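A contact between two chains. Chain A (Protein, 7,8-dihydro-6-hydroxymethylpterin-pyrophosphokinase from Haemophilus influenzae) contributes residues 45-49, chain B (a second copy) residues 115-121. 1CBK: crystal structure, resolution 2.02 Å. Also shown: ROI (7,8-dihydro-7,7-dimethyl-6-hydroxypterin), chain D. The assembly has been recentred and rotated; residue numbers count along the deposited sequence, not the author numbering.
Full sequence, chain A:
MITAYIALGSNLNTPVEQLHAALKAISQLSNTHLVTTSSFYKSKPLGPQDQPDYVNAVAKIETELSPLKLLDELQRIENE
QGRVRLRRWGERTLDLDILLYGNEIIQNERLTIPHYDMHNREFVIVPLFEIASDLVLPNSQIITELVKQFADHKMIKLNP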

# COMPACT_ATOMS: atom_id res chain seq x y z
N PRO A 45 -10.16 2.64 -10.18
CA PRO A 45 -9.64 1.44 -9.52
C PRO A 45 -8.12 1.45 -9.28
O PRO A 45 -7.37 1.96 -10.11
CB PRO A 45 -9.97 0.33 -10.51
CG PRO A 45 -11.13 0.84 -11.23
CD PRO A 45 -10.81 2.28 -11.45
N LEU A 46 -7.71 0.97 -8.12
CA LEU A 46 -6.30 0.79 -7.81
C LEU A 46 -6.13 -0.70 -8.14
O LEU A 46 -6.67 -1.57 -7.44
CB LEU A 46 -6.00 1.05 -6.31
CG LEU A 46 -4.58 0.63 -5.87
CD1 LEU A 46 -3.51 1.42 -6.68
CD2 LEU A 46 -4.43 0.83 -4.36
N GLY A 47 -5.44 -1.01 -9.23
CA GLY A 47 -5.26 -2.39 -9.63
C GLY A 47 -5.55 -2.50 -11.11
O GLY A 47 -5.36 -1.51 -11.84
N PRO A 48 -5.92 -3.69 -11.62
CA PRO A 48 -6.24 -3.88 -13.04
C PRO A 48 -7.26 -2.79 -13.41
O PRO A 48 -8.15 -2.48 -12.60
CB PRO A 48 -6.91 -5.26 -13.07
CG PRO A 48 -6.30 -5.98 -11.92
CD PRO A 48 -6.04 -4.95 -10.85
N GLN A 49 -7.13 -2.20 -14.59
CA GLN A 49 -8.05 -1.13 -14.99
C GLN A 49 -9.34 -1.57 -15.65
O GLN A 49 -10.25 -0.77 -15.82
CB GLN A 49 -7.33 -0.09 -15.83
CG GLN A 49 -6.28 0.69 -15.04
CD GLN A 49 -6.89 1.43 -13.87
OE1 GLN A 49 -7.64 2.38 -14.05
NE2 GLN A 49 -6.60 0.96 -12.67
N HIS B 115 2.50 -5.27 -7.28
CA HIS B 115 1.87 -5.08 -5.98
C HIS B 115 1.46 -3.62 -6.09
O HIS B 115 2.31 -2.73 -6.02
CB HIS B 115 2.82 -5.29 -4.81
CG HIS B 115 2.15 -5.10 -3.48
ND1 HIS B 115 2.25 -6.03 -2.45
CD2 HIS B 115 1.30 -4.15 -3.04
CE1 HIS B 115 1.47 -5.66 -1.46
NE2 HIS B 115 0.88 -4.52 -1.79
N TYR B 116 0.17 -3.39 -6.31
CA TYR B 116 -0.36 -2.06 -6.51
C TYR B 116 -0.12 -1.02 -5.43
O TYR B 116 -0.11 0.17 -5.72
CB TYR B 116 -1.82 -2.12 -6.96
CG TYR B 116 -1.95 -2.76 -8.33
CD1 TYR B 116 -2.05 -4.14 -8.47
CD2 TYR B 116 -1.88 -1.98 -9.49
CE1 TYR B 116 -2.06 -4.75 -9.75
CE2 TYR B 116 -1.91 -2.58 -10.77
CZ TYR B 116 -2.00 -3.95 -10.88
OH TYR B 116 -2.02 -4.53 -12.12
N ASP B 117 0.14 -1.44 -4.20
CA ASP B 117 0.39 -0.44 -3.16
C ASP B 117 1.74 0.23 -3.38
O ASP B 117 1.92 1.41 -3.08
CB ASP B 117 0.26 -1.04 -1.76
CG ASP B 117 -1.20 -1.26 -1.38
OD1 ASP B 117 -2.01 -0.32 -1.55
OD2 ASP B 117 -1.51 -2.36 -0.90
N MET B 118 2.65 -0.51 -4.02
CA MET B 118 3.98 0.01 -4.33
C MET B 118 3.89 1.16 -5.33
O MET B 118 4.69 2.07 -5.29
CB MET B 118 4.87 -1.10 -4.87
CG MET B 118 4.87 -2.35 -4.01
SD MET B 118 6.20 -2.54 -2.84
CE MET B 118 6.60 -4.23 -3.09
N HIS B 119 2.86 1.17 -6.17
CA HIS B 119 2.68 2.25 -7.15
C HIS B 119 2.29 3.56 -6.46
O HIS B 119 2.32 4.64 -7.06
CB HIS B 119 1.63 1.84 -8.20
CG HIS B 119 1.97 0.57 -8.94
ND1 HIS B 119 1.19 0.06 -9.96
CD2 HIS B 119 3.02 -0.28 -8.81
CE1 HIS B 119 1.75 -1.04 -10.43
NE2 HIS B 119 2.86 -1.27 -9.75
N ASN B 120 1.94 3.44 -5.19
CA ASN B 120 1.57 4.60 -4.37
C ASN B 120 2.72 5.11 -3.49
O ASN B 120 2.57 6.10 -2.79
CB ASN B 120 0.34 4.27 -3.51
CG ASN B 120 -0.95 4.29 -4.32
OD1 ASN B 120 -1.06 5.02 -5.30
ND2 ASN B 120 -1.94 3.50 -3.89
N ARG B 121 3.89 4.46 -3.58
CA ARG B 121 5.07 4.84 -2.79
C ARG B 121 6.03 5.71 -3.59
O ARG B 121 6.59 5.26 -4.58
CB ARG B 121 5.78 3.60 -2.30
CG ARG B 121 4.93 2.75 -1.37
CD ARG B 121 5.57 1.42 -1.04
NE ARG B 121 4.79 0.74 -0.02
CZ ARG B 121 5.19 -0.34 0.64
NH1 ARG B 121 6.37 -0.90 0.37
NH2 ARG B 121 4.41 -0.88 1.56
N1 ROI D . -9.64 0.71 -5.80
C2 ROI D . -10.46 1.72 -5.36
N2 ROI D . -10.53 2.85 -6.12
N3 ROI D . -11.19 1.64 -4.22
C4 ROI D . -11.15 0.56 -3.42
O4 ROI D . -11.84 0.46 -2.40
C4A ROI D . -10.27 -0.52 -3.78
N5 ROI D . -10.18 -1.58 -3.03
C6 ROI D . -9.37 -2.65 -3.31
C7 ROI D . -8.38 -2.54 -4.50
C16 ROI D . -6.93 -2.18 -3.98
C15 ROI D . -8.38 -3.83 -5.33
N8 ROI D . -8.71 -1.42 -5.42
C8A ROI D . -9.53 -0.37 -5.04
O9 ROI D . -9.51 -3.66 -2.54

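The two stretches meet through a small, largely apolar contact without a single hydrogen bond across it, in which Tyr116(B) lays the face of its ring against the backbone of Gly47(A) while Leu46(A) reaches over the neighbouring turns of chain B. Together the stretches bury 254 Å², most of it on Leu46(A) and Tyr116(B).

The centre of the contact is a CH-pi interaction. Gly47(A) CA lies 3.4 Å from the centroid of the Tyr116(B) ring and only 13° off the ring normal, so CA sits over the aromatic face, with one of its hydrogens directed at the ring. Tyr116(B) points its CA-to-CB bond toward chain A, and with chi1 in the m well and chi2 at 86° it presents that face to the glycine. Glycine suits the site chiefly because of its own backbone: at phi/psi of 133/-156, a CB would be jammed against the carbonyl O of the preceding residue and would clash with Pro48(A) CD. Pro48(A) extends the contact more loosely, with its CD 4.1 Å from Tyr116(B) CE1, although its CA-to-CB bond points away.

Leu46(A) leaves its backbone sideways, but its t, p rotamer brings the methyl groups nearer to chain B. Leu46(A) CD1 packs 3.9 Å from Tyr116(B) CB and 3.7 Å from Tyr116(B) O; both methyls lie near Asn120(B) ND2 (CD1 at 3.8 Å, CD2 at 3.7 Å), and CD2 is 3.9 Å from Asp117(B) OD1. The approaches to ND2 and OD1 are van der Waals approaches to polar atoms; both carboxylate oxygens of Asp117(B) are hydrogen-bonded elsewhere in the structure, and OD2 also takes a weak bond from His115(B) NE2 (3.3 Å) within the stretch.

Internal hydrogen bonds support both surfaces. In chain A, Gln49(A) folds back so that its NE2 donates to Pro45(A) O and to Gly47(A) O, each at 2.9 Å; one amide group thus ties together the carbonyls on either side of Leu46(A) in sequence. In chain B, successive turn-like bonds run from Met118(B) N to His115(B) O (3.0 Å), from His119(B) N to Tyr116(B) O (3.2 Å) and from Asn120(B) N to Asp117(B) O (2.9 Å), holding Tyr116(B) and Asn120(B) within reach of the same leucine.

The backbone of Leu46(A) also engages the pterin: its N donates to ROI N1 at 3.0 Å, and its O accepts from ROI N8 at 2.9 Å. The same residue therefore holds the ligand through its main chain and packs against the second copy through its side chain.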